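Side-chain contacts in hypothetical protein PH0730 (Pyrococcus horikoshii, PDB 2P8T), which is of unknown function but joins a helix-turn-helix-type N-terminal domain to an alpha+beta domain and may bind ATP, with aminoacyl-tRNA ligase activity suggested but unproven: residues V20-F25 and E38-G43; I88-D93 and V164-A169; I111-E116 and Y184-E189. All blocks are in the same frame, centred on the assembly; numbering follows the deposited sequence.

Overall arrangement
Interaction 1 packs two helices of the N-terminal domain, while interactions 2 and 3 belong to the alpha+beta part that follows; no ligand or active site is known to lie at any of them. Helix 172-187 connects them. At its C-terminal end, in interaction 3, Tyr-184 CD1 meets Leu-21 CD1 of interaction 1 at 4.1 Å, a packing contact between the two family regions. Leu-186 CD1 of the same helix lies 4.2 Å from Ile-165 CD1, on the strand that serves interaction 2. The centres of interactions 1 and 2 are about 17 Å apart, and their nearest atoms, about 7 Å apart, do not touch.

Interaction 1: V20-F25 and E38-G43; sequences VLAVIF and ERLELG
Leu-40 closes onto Ala-22 and Val-23 with the two methyls at its tip, CD2 chiefly on Ala-22 and CD1 on Val-23. Its CG stands anti to the carbonyl carbon and beside the backbone N (chi1 -61°), and an extended chi2 of 174° sends CD1 onward while CD2 turns back alongside CA. CD2 is the atom that reaches Ala-22 CB, at 3.5 Å, tighter than usual for two carbons. The small alanine, its CB directed at the other helix, allows a close approach: Ala-22 CA and Leu-40 CA, 7.4 Å apart, are the nearest pair of backbone positions.

Val-23 offers one branch. Its chi1 of 163° puts CG1 opposite the backbone N and CG2 beside that N, and CG2 is the methyl that meets Leu-40. It lies 3.7 Å from Leu-40 CD1 and 4.2 Å from Leu-40 CD2, so it rests against both prongs of the leucine fork, nearer the first, with the two side chains crossing obliquely.

Helices 17-26, 33-40 and 44-56, followed by the hairpin of strands 60-62 and 67-69, are arranged as in a winged helix-turn-helix. Here the first helix of that bundle meets the end of the second. Just after Leu-40 the chain leaves the helix at Glu-41 with positive phi, and Gly-43 takes the N-cap position of the next helix.

Leu-50 and Leu-54 of helix 44-56 also touch Val-23, Leu-26 packs on Leu-40, and Ile-180 of helix 172-187 reaches Ala-22. Glu-41 is tied outward to Thr-171, just before that last helix, its OE2 hydrogen-bonded to Thr-171 OG1.

Interaction 2: I88-D93 and V164-A169; sequences IGVSVD and VIITWA
Val-92 and Ile-166 meet across an antiparallel sheet in which strands 88-92 and 163-168 are not neighbours: strand 95-102 runs between them and pairs with both. The two strands therefore run in broadly the same sense, though the axes of the short segments make an angle of 64°, consistent with a strong twist of the sheet, and approach to 7.5 Å. No hydrogen bond joins them directly; side chains do the work.

The aliphatic contacts gather at one methyl. Ile-166 CG2, placed anti to its backbone N, touches Val-92 CG2 at 4.1 Å and Val-90 CG2 at 4.2 Å. Val-90 crosses the isoleucine at about a right angle, Val-92 at a slant. Leu-144 and Ile-155 also pack on Ile-166, while Tyr-148 touches Val-92.

The aromatic contact is a CH-pi interaction. Trp-168 CG sits between its own N and carbonyl carbon (chi1 60°), and the indole presents a face to Val-92. Val-92 CB and both methyls lie against it, CG2 being 3.8 Å from Trp-168 CE3. Val-92 CG1 stands 3.7 Å from the centroid of the six-membered ring of Trp-168, only 14° off its normal.

Interaction 3: I111-E116 and Y184-E189; sequences IELRDE and YILKKE
Leu-113 supplies the main reach of helix 110-119 toward helix 172-187. With CG anti to the carbonyl carbon (chi1 -63°) and CD1 extended, its fork divides between two successive residues, Ile-185 and Leu-186: CD2 lies 3.8 Å from Ile-185 CG2, and CD1 lies 4.0 Å from Leu-186 CD2. Leu-113 and Ile-185 lie alongside one another, pointing opposite ways, whereas Leu-186 runs aslant to Leu-113 and also brings its CG and CD1 close to the CD1 of Leu-113.

Next along the helix, Arg-114 and Asp-115 pair with one another. Arg-114 NH2 is 2.8 Å from Asp-115 OD1, but that oxygen stands clear of the plane of the guanidinium group, so the attraction is one of charge without an N-H directed at it.

One turn on from Leu-113, Glu-116 uses the aliphatic part of its chain. Its CB is 3.7 Å from Ile-185 CD1, and its CG is almost as near to that methyl, the two side chains crossing at about a right angle. A bend at chi2 (-49°) turns the carboxylate off the chain's line, and its OE2 has a long, weak ion pair with Lys-119.

Phe-108 touches both Leu-113 and Leu-186, Val-182 of helix 172-187 packs on Leu-113, and Val-102 of strand 95-102 lies against Leu-186: helix 172-187 rests on the sheet, and helix 110-119 packs against that helix.

Interaction 1: V20-F25 and E38-G43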
loop_
_atom_site.group_PDB
_atom_site.type_symbol
_atom_site.label_atom_id
_atom_site.label_comp_id
_atom_site.label_asym_id
_atom_site.label_seq_id
_atom_site.Cartn_x
_atom_site.Cartn_y
_atom_site.Cartn_z
ATOM N N VAL A 20 9.522 3.838 -1.330
ATOM C CA VAL A 20 10.075 3.625 0.022
ATOM C C VAL A 20 9.048 2.831 0.816
ATOM O O VAL A 20 9.366 1.754 1.345
ATOM C CB VAL A 20 10.395 4.946 0.757
ATOM C CG1 VAL A 20 10.907 4.687 2.199
ATOM C CG2 VAL A 20 11.400 5.807 -0.047
ATOM N N LEU A 21 7.807 3.320 0.842
ATOM C CA LEU A 21 6.756 2.615 1.602
ATOM C C LEU A 21 6.584 1.175 1.131
ATOM O O LEU A 21 6.504 0.260 1.955
ATOM C CB LEU A 21 5.425 3.373 1.578
ATOM C CG LEU A 21 5.389 4.755 2.245
ATOM C CD1 LEU A 21 4.209 5.587 1.776
ATOM C CD2 LEU A 21 5.412 4.611 3.756
ATOM N N ALA A 22 6.566 0.965 -0.193
ATOM C CA ALA A 22 6.457 -0.371 -0.767
ATOM C C ALA A 22 7.554 -1.322 -0.302
ATOM O O ALA A 22 7.268 -2.470 0.051
ATOM C CB ALA A 22 6.405 -0.318 -2.302
ATOM N N VAL A 23 8.804 -0.856 -0.309
ATOM C CA VAL A 23 9.923 -1.707 0.109
ATOM C C VAL A 23 9.741 -2.158 1.565
ATOM O O VAL A 23 9.933 -3.322 1.887
ATOM C CB VAL A 23 11.303 -0.991 -0.089
ATOM C CG1 VAL A 23 12.397 -1.674 0.721
ATOM C CG2 VAL A 23 11.652 -0.925 -1.566
ATOM N N ILE A 24 9.341 -1.233 2.426
ATOM C CA ILE A 24 9.123 -1.527 3.836
ATOM C C ILE A 24 7.970 -2.515 4.027
ATOM O O ILE A 24 8.083 -3.432 4.845
ATOM C CB ILE A 24 8.911 -0.235 4.664
ATOM C CG1 ILE A 24 10.127 0.706 4.480
ATOM C CG2 ILE A 24 8.685 -0.548 6.153
ATOM C CD1 ILE A 24 10.064 1.967 5.310
ATOM N N PHE A 25 6.884 -2.332 3.285
ATOM C CA PHE A 25 5.837 -3.369 3.239
ATOM C C PHE A 25 6.381 -4.726 2.770
ATOM O O PHE A 25 6.057 -5.770 3.348
ATOM C CB PHE A 25 4.645 -2.945 2.381
ATOM C CG PHE A 25 3.707 -2.001 3.075
ATOM C CD1 PHE A 25 3.061 -2.381 4.258
ATOM C CD2 PHE A 25 3.462 -0.744 2.556
ATOM C CE1 PHE A 25 2.189 -1.520 4.907
ATOM C CE2 PHE A 25 2.588 0.127 3.188
ATOM C CZ PHE A 25 1.948 -0.258 4.374
ATOM N N GLU A 38 11.641 -6.733 -9.314
ATOM C CA GLU A 38 10.521 -7.333 -10.041
ATOM C C GLU A 38 9.170 -6.919 -9.448
ATOM O O GLU A 38 8.233 -6.598 -10.181
ATOM C CB GLU A 38 10.652 -8.869 -10.101
ATOM C CG GLU A 38 10.382 -9.589 -8.775
ATOM C CD GLU A 38 10.138 -11.093 -8.908
ATOM O OE1 GLU A 38 10.840 -11.757 -9.711
ATOM O OE2 GLU A 38 9.259 -11.612 -8.179
ATOM N N ARG A 39 9.094 -6.906 -8.120
ATOM C CA ARG A 39 7.843 -6.640 -7.407
ATOM C C ARG A 39 7.471 -5.157 -7.356
ATOM O O ARG A 39 6.291 -4.813 -7.223
ATOM C CB ARG A 39 7.895 -7.244 -6.000
ATOM C CG ARG A 39 8.000 -8.767 -6.002
ATOM C CD ARG A 39 7.478 -9.400 -4.726
ATOM N NE ARG A 39 6.160 -8.890 -4.338
ATOM C CZ ARG A 39 5.204 -9.617 -3.762
ATOM N NH1 ARG A 39 5.392 -10.913 -3.524
ATOM N NH2 ARG A 39 4.047 -9.050 -3.444
ATOM N N LEU A 40 8.471 -4.285 -7.460
ATOM C CA LEU A 40 8.241 -2.839 -7.502
ATOM C C LEU A 40 8.085 -2.333 -8.929
ATOM O O LEU A 40 7.479 -1.284 -9.154
ATOM C CB LEU A 40 9.401 -2.078 -6.860
ATOM C CG LEU A 40 9.836 -2.216 -5.402
ATOM C CD1 LEU A 40 11.111 -1.404 -5.217
ATOM C CD2 LEU A 40 8.761 -1.738 -4.450
ATOM N N GLU A 41 8.655 -3.073 -9.881
ATOM C CA GLU A 41 8.740 -2.651 -11.282
ATOM C C GLU A 41 9.571 -1.366 -11.359
ATOM O O GLU A 41 9.157 -0.377 -11.972
ATOM C CB GLU A 41 7.339 -2.451 -11.887
ATOM C CG GLU A 41 7.080 -3.179 -13.196
ATOM C CD GLU A 41 5.596 -3.484 -13.416
ATOM O OE1 GLU A 41 4.818 -2.550 -13.702
ATOM O OE2 GLU A 41 5.212 -4.667 -13.301
ATOM N N LEU A 42 10.733 -1.392 -10.709
ATOM C CA LEU A 42 11.669 -0.263 -10.701
ATOM C C LEU A 42 12.995 -0.634 -11.352
ATOM O O LEU A 42 13.436 -1.784 -11.274
ATOM C CB LEU A 42 11.935 0.210 -9.269
ATOM C CG LEU A 42 11.215 1.448 -8.732
ATOM C CD1 LEU A 42 9.728 1.179 -8.598
ATOM C CD2 LEU A 42 11.825 1.870 -7.388
ATOM N N GLY A 43 13.631 0.356 -11.973
ATOM C CA GLY A 43 14.932 0.171 -12.620
ATOM C C GLY A 43 16.014 -0.292 -11.664
ATOM O O GLY A 43 15.924 -0.059 -10.453
#

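Interaction 2: I88-D93 and V164-A169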
loop_
_atom_site.group_PDB
_atom_site.type_symbol
_atom_site.label_atom_id
_atom_site.label_comp_id
_atom_site.label_asym_id
_atom_site.label_seq_id
_atom_site.Cartn_x
_atom_site.Cartn_y
_atom_site.Cartn_z
ATOM N N ILE A 88 -2.883 -6.717 0.687
ATOM C CA ILE A 88 -3.229 -8.078 0.282
ATOM C C ILE A 88 -3.612 -8.146 -1.189
ATOM O O ILE A 88 -4.269 -7.255 -1.705
ATOM C CB ILE A 88 -4.303 -8.706 1.218
ATOM C CG1 ILE A 88 -4.549 -10.190 0.898
ATOM C CG2 ILE A 88 -5.581 -7.917 1.193
ATOM C CD1 ILE A 88 -3.402 -11.086 1.228
ATOM N N GLY A 89 -3.151 -9.195 -1.855
ATOM C CA GLY A 89 -3.419 -9.376 -3.276
ATOM C C GLY A 89 -4.838 -9.847 -3.487
ATOM O O GLY A 89 -5.292 -10.789 -2.842
ATOM N N VAL A 90 -5.533 -9.198 -4.414
ATOM C CA VAL A 90 -6.873 -9.593 -4.809
ATOM C C VAL A 90 -6.936 -9.634 -6.343
ATOM O O VAL A 90 -5.943 -9.373 -7.028
ATOM C CB VAL A 90 -7.976 -8.632 -4.235
ATOM C CG1 VAL A 90 -8.004 -8.654 -2.707
ATOM C CG2 VAL A 90 -7.782 -7.189 -4.744
ATOM N N SER A 91 -8.102 -9.964 -6.876
ATOM C CA SER A 91 -8.320 -9.918 -8.319
ATOM C C SER A 91 -9.644 -9.202 -8.599
ATOM O O SER A 91 -10.666 -9.501 -7.977
ATOM C CB SER A 91 -8.305 -11.340 -8.892
ATOM O OG SER A 91 -9.017 -11.406 -10.111
ATOM N N VAL A 92 -9.622 -8.228 -9.510
ATOM C CA VAL A 92 -10.830 -7.466 -9.816
ATOM C C VAL A 92 -11.070 -7.596 -11.315
ATOM O O VAL A 92 -10.227 -7.181 -12.107
ATOM C CB VAL A 92 -10.710 -5.958 -9.413
ATOM C CG1 VAL A 92 -11.993 -5.193 -9.761
ATOM C CG2 VAL A 92 -10.410 -5.815 -7.928
ATOM N N ASP A 93 -12.186 -8.222 -11.691
ATOM C CA ASP A 93 -12.542 -8.376 -13.101
ATOM C C ASP A 93 -11.349 -8.935 -13.896
ATOM O O ASP A 93 -11.072 -8.486 -15.008
ATOM C CB ASP A 93 -13.011 -7.026 -13.688
ATOM C CG ASP A 93 -14.431 -6.636 -13.243
ATOM O OD1 ASP A 93 -15.336 -7.496 -13.324
ATOM O OD2 ASP A 93 -14.647 -5.464 -12.824
ATOM N N VAL A 164 -11.161 1.463 3.060
ATOM C CA VAL A 164 -10.589 0.297 2.408
ATOM C C VAL A 164 -10.264 0.683 0.975
ATOM O O VAL A 164 -11.176 0.959 0.182
ATOM C CB VAL A 164 -11.527 -0.953 2.444
ATOM C CG1 VAL A 164 -10.785 -2.148 1.821
ATOM C CG2 VAL A 164 -11.936 -1.305 3.879
ATOM N N ILE A 165 -8.979 0.720 0.654
ATOM C CA ILE A 165 -8.520 1.076 -0.698
ATOM C C ILE A 165 -8.417 -0.195 -1.464
ATOM O O ILE A 165 -7.766 -1.129 -0.996
ATOM C CB ILE A 165 -7.104 1.688 -0.670
ATOM C CG1 ILE A 165 -7.097 2.978 0.137
ATOM C CG2 ILE A 165 -6.542 1.921 -2.085
ATOM C CD1 ILE A 165 -5.680 3.322 0.659
ATOM N N ILE A 166 -9.034 -0.247 -2.644
ATOM C CA ILE A 166 -8.822 -1.398 -3.540
ATOM C C ILE A 166 -8.456 -0.887 -4.920
ATOM O O ILE A 166 -9.261 -0.224 -5.558
ATOM C CB ILE A 166 -10.075 -2.296 -3.665
ATOM C CG1 ILE A 166 -10.539 -2.745 -2.276
ATOM C CG2 ILE A 166 -9.784 -3.537 -4.574
ATOM C CD1 ILE A 166 -11.901 -3.377 -2.226
ATOM N N THR A 167 -7.237 -1.176 -5.358
ATOM C CA THR A 167 -6.826 -0.816 -6.728
ATOM C C THR A 167 -6.624 -2.072 -7.564
ATOM O O THR A 167 -6.359 -3.168 -7.019
ATOM C CB THR A 167 -5.500 -0.021 -6.746
ATOM O OG1 THR A 167 -4.447 -0.839 -6.220
ATOM C CG2 THR A 167 -5.602 1.269 -5.948
ATOM N N TRP A 168 -6.700 -1.921 -8.885
ATOM C CA TRP A 168 -6.291 -3.002 -9.780
ATOM C C TRP A 168 -5.622 -2.409 -10.995
ATOM O O TRP A 168 -5.795 -1.229 -11.284
ATOM C CB TRP A 168 -7.464 -3.921 -10.168
ATOM C CG TRP A 168 -8.586 -3.248 -10.874
ATOM C CD1 TRP A 168 -8.829 -3.238 -12.237
ATOM C CD2 TRP A 168 -9.653 -2.503 -10.271
ATOM N NE1 TRP A 168 -9.983 -2.523 -12.502
ATOM C CE2 TRP A 168 -10.503 -2.060 -11.316
ATOM C CE3 TRP A 168 -9.978 -2.172 -8.942
ATOM C CZ2 TRP A 168 -11.657 -1.311 -11.069
ATOM C CZ3 TRP A 168 -11.118 -1.413 -8.696
ATOM C CH2 TRP A 168 -11.943 -0.988 -9.761
ATOM N N ALA A 169 -4.821 -3.217 -11.676
ATOM C CA ALA A 169 -3.952 -2.701 -12.729
ATOM C C ALA A 169 -3.506 -3.843 -13.626
ATOM O O ALA A 169 -3.925 -4.986 -13.436
ATOM C CB ALA A 169 -2.741 -1.994 -12.107
#

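Interaction 3: I111-E116 and Y184-E189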
loop_
_atom_site.group_PDB
_atom_site.type_symbol
_atom_site.label_atom_id
_atom_site.label_comp_id
_atom_site.label_asym_id
_atom_site.label_seq_id
_atom_site.Cartn_x
_atom_site.Cartn_y
_atom_site.Cartn_z
ATOM N N ILE A 111 -14.067 9.543 -5.401
ATOM C CA ILE A 111 -13.835 9.765 -6.828
ATOM C C ILE A 111 -12.488 10.467 -7.063
ATOM O O ILE A 111 -11.770 10.144 -8.006
ATOM C CB ILE A 111 -15.024 10.526 -7.515
ATOM C CG1 ILE A 111 -14.909 10.430 -9.044
ATOM C CG2 ILE A 111 -15.105 11.964 -7.031
ATOM C CD1 ILE A 111 -16.245 10.562 -9.778
ATOM N N GLU A 112 -12.143 11.392 -6.171
ATOM C CA GLU A 112 -10.863 12.094 -6.247
ATOM C C GLU A 112 -9.699 11.134 -6.040
ATOM O O GLU A 112 -8.710 11.153 -6.779
ATOM C CB GLU A 112 -10.830 13.245 -5.233
ATOM C CG GLU A 112 -11.927 14.283 -5.457
ATOM C CD GLU A 112 -11.691 15.582 -4.712
ATOM O OE1 GLU A 112 -10.680 15.684 -3.982
ATOM O OE2 GLU A 112 -12.524 16.508 -4.858
ATOM N N LEU A 113 -9.831 10.249 -5.055
ATOM C CA LEU A 113 -8.768 9.287 -4.789
ATOM C C LEU A 113 -8.627 8.279 -5.934
ATOM O O LEU A 113 -7.518 7.879 -6.278
ATOM C CB LEU A 113 -9.017 8.581 -3.453
ATOM C CG LEU A 113 -9.002 9.488 -2.211
ATOM C CD1 LEU A 113 -9.306 8.677 -0.967
ATOM C CD2 LEU A 113 -7.674 10.197 -2.047
ATOM N N ARG A 114 -9.759 7.887 -6.526
ATOM C CA ARG A 114 -9.723 6.992 -7.662
ATOM C C ARG A 114 -8.910 7.619 -8.797
ATOM O O ARG A 114 -8.086 6.960 -9.402
ATOM C CB ARG A 114 -11.127 6.685 -8.166
ATOM C CG ARG A 114 -11.110 5.763 -9.379
ATOM C CD ARG A 114 -12.434 5.688 -10.059
ATOM N NE ARG A 114 -13.040 6.974 -10.441
ATOM C CZ ARG A 114 -12.811 7.621 -11.576
ATOM N NH1 ARG A 114 -11.926 7.149 -12.437
ATOM N NH2 ARG A 114 -13.448 8.760 -11.841
ATOM N N ASP A 115 -9.181 8.889 -9.080
ATOM C CA ASP A 115 -8.505 9.619 -10.161
ATOM C C ASP A 115 -7.000 9.701 -9.900
ATOM O O ASP A 115 -6.189 9.530 -10.824
ATOM C CB ASP A 115 -9.109 11.019 -10.307
ATOM C CG ASP A 115 -10.539 10.992 -10.839
ATOM O OD1 ASP A 115 -10.961 9.949 -11.392
ATOM O OD2 ASP A 115 -11.245 12.023 -10.709
ATOM N N GLU A 116 -6.629 9.945 -8.640
ATOM C CA GLU A 116 -5.209 9.916 -8.245
ATOM C C GLU A 116 -4.623 8.524 -8.422
ATOM O O GLU A 116 -3.478 8.393 -8.853
ATOM C CB GLU A 116 -5.000 10.421 -6.805
ATOM C CG GLU A 116 -5.230 11.925 -6.603
ATOM C CD GLU A 116 -4.496 12.792 -7.624
ATOM O OE1 GLU A 116 -3.256 12.676 -7.730
ATOM O OE2 GLU A 116 -5.173 13.567 -8.339
ATOM N N TYR A 184 -0.957 6.898 1.061
ATOM C CA TYR A 184 -0.130 8.072 1.364
ATOM C C TYR A 184 -0.920 9.388 1.363
ATOM O O TYR A 184 -0.747 10.210 2.275
ATOM C CB TYR A 184 1.063 8.142 0.412
ATOM C CG TYR A 184 1.987 9.301 0.722
ATOM C CD1 TYR A 184 2.685 9.352 1.925
ATOM C CD2 TYR A 184 2.147 10.349 -0.183
ATOM C CE1 TYR A 184 3.525 10.425 2.236
ATOM C CE2 TYR A 184 2.990 11.436 0.120
ATOM C CZ TYR A 184 3.665 11.457 1.335
ATOM O OH TYR A 184 4.509 12.510 1.647
ATOM N N ILE A 185 -1.802 9.598 0.382
ATOM C CA ILE A 185 -2.667 10.803 0.404
ATOM C C ILE A 185 -3.476 10.877 1.714
ATOM O O ILE A 185 -3.574 11.926 2.360
ATOM C CB ILE A 185 -3.638 10.873 -0.820
ATOM C CG1 ILE A 185 -2.854 11.004 -2.135
ATOM C CG2 ILE A 185 -4.665 12.024 -0.629
ATOM C CD1 ILE A 185 -3.627 10.603 -3.367
ATOM N N LEU A 186 -4.067 9.751 2.111
ATOM C CA LEU A 186 -4.948 9.723 3.280
ATOM C C LEU A 186 -4.229 9.912 4.619
ATOM O O LEU A 186 -4.818 10.421 5.602
ATOM C CB LEU A 186 -5.710 8.388 3.308
ATOM C CG LEU A 186 -6.861 8.319 2.307
ATOM C CD1 LEU A 186 -7.309 6.866 2.136
ATOM C CD2 LEU A 186 -8.001 9.226 2.743
ATOM N N LYS A 187 -2.964 9.499 4.664
ATOM C CA LYS A 187 -2.190 9.487 5.912
ATOM C C LYS A 187 -0.906 10.341 5.865
ATOM O O LYS A 187 -0.014 10.182 6.713
ATOM C CB LYS A 187 -1.863 8.045 6.300
ATOM C CG LYS A 187 -3.053 7.282 6.853
ATOM C CD LYS A 187 -3.621 7.994 8.100
ATOM C CE LYS A 187 -4.493 7.060 8.899
ATOM N NZ LYS A 187 -4.892 7.639 10.223
ATOM N N LYS A 188 -0.849 11.237 4.876
ATOM C CA LYS A 188 0.304 12.107 4.589
ATOM C C LYS A 188 0.891 12.763 5.846
ATOM O O LYS A 188 2.106 12.749 6.061
ATOM C CB LYS A 188 -0.145 13.191 3.583
ATOM C CG LYS A 188 0.943 14.138 3.038
ATOM C CD LYS A 188 0.339 15.278 2.186
ATOM C CE LYS A 188 -0.380 16.355 3.019
ATOM N NZ LYS A 188 -0.470 17.702 2.303
ATOM N N GLU A 189 0.021 13.335 6.670
ATOM C CA GLU A 189 0.452 14.069 7.859
ATOM C C GLU A 189 0.941 13.143 8.975
ATOM O O GLU A 189 1.553 13.597 9.940
ATOM C CB GLU A 189 -0.677 14.990 8.354
ATOM C CG GLU A 189 -1.114 16.056 7.304
ATOM C CD GLU A 189 -2.313 16.893 7.746
ATOM O OE1 GLU A 189 -2.115 17.847 8.531
ATOM O OE2 GLU A 189 -3.445 16.615 7.292
#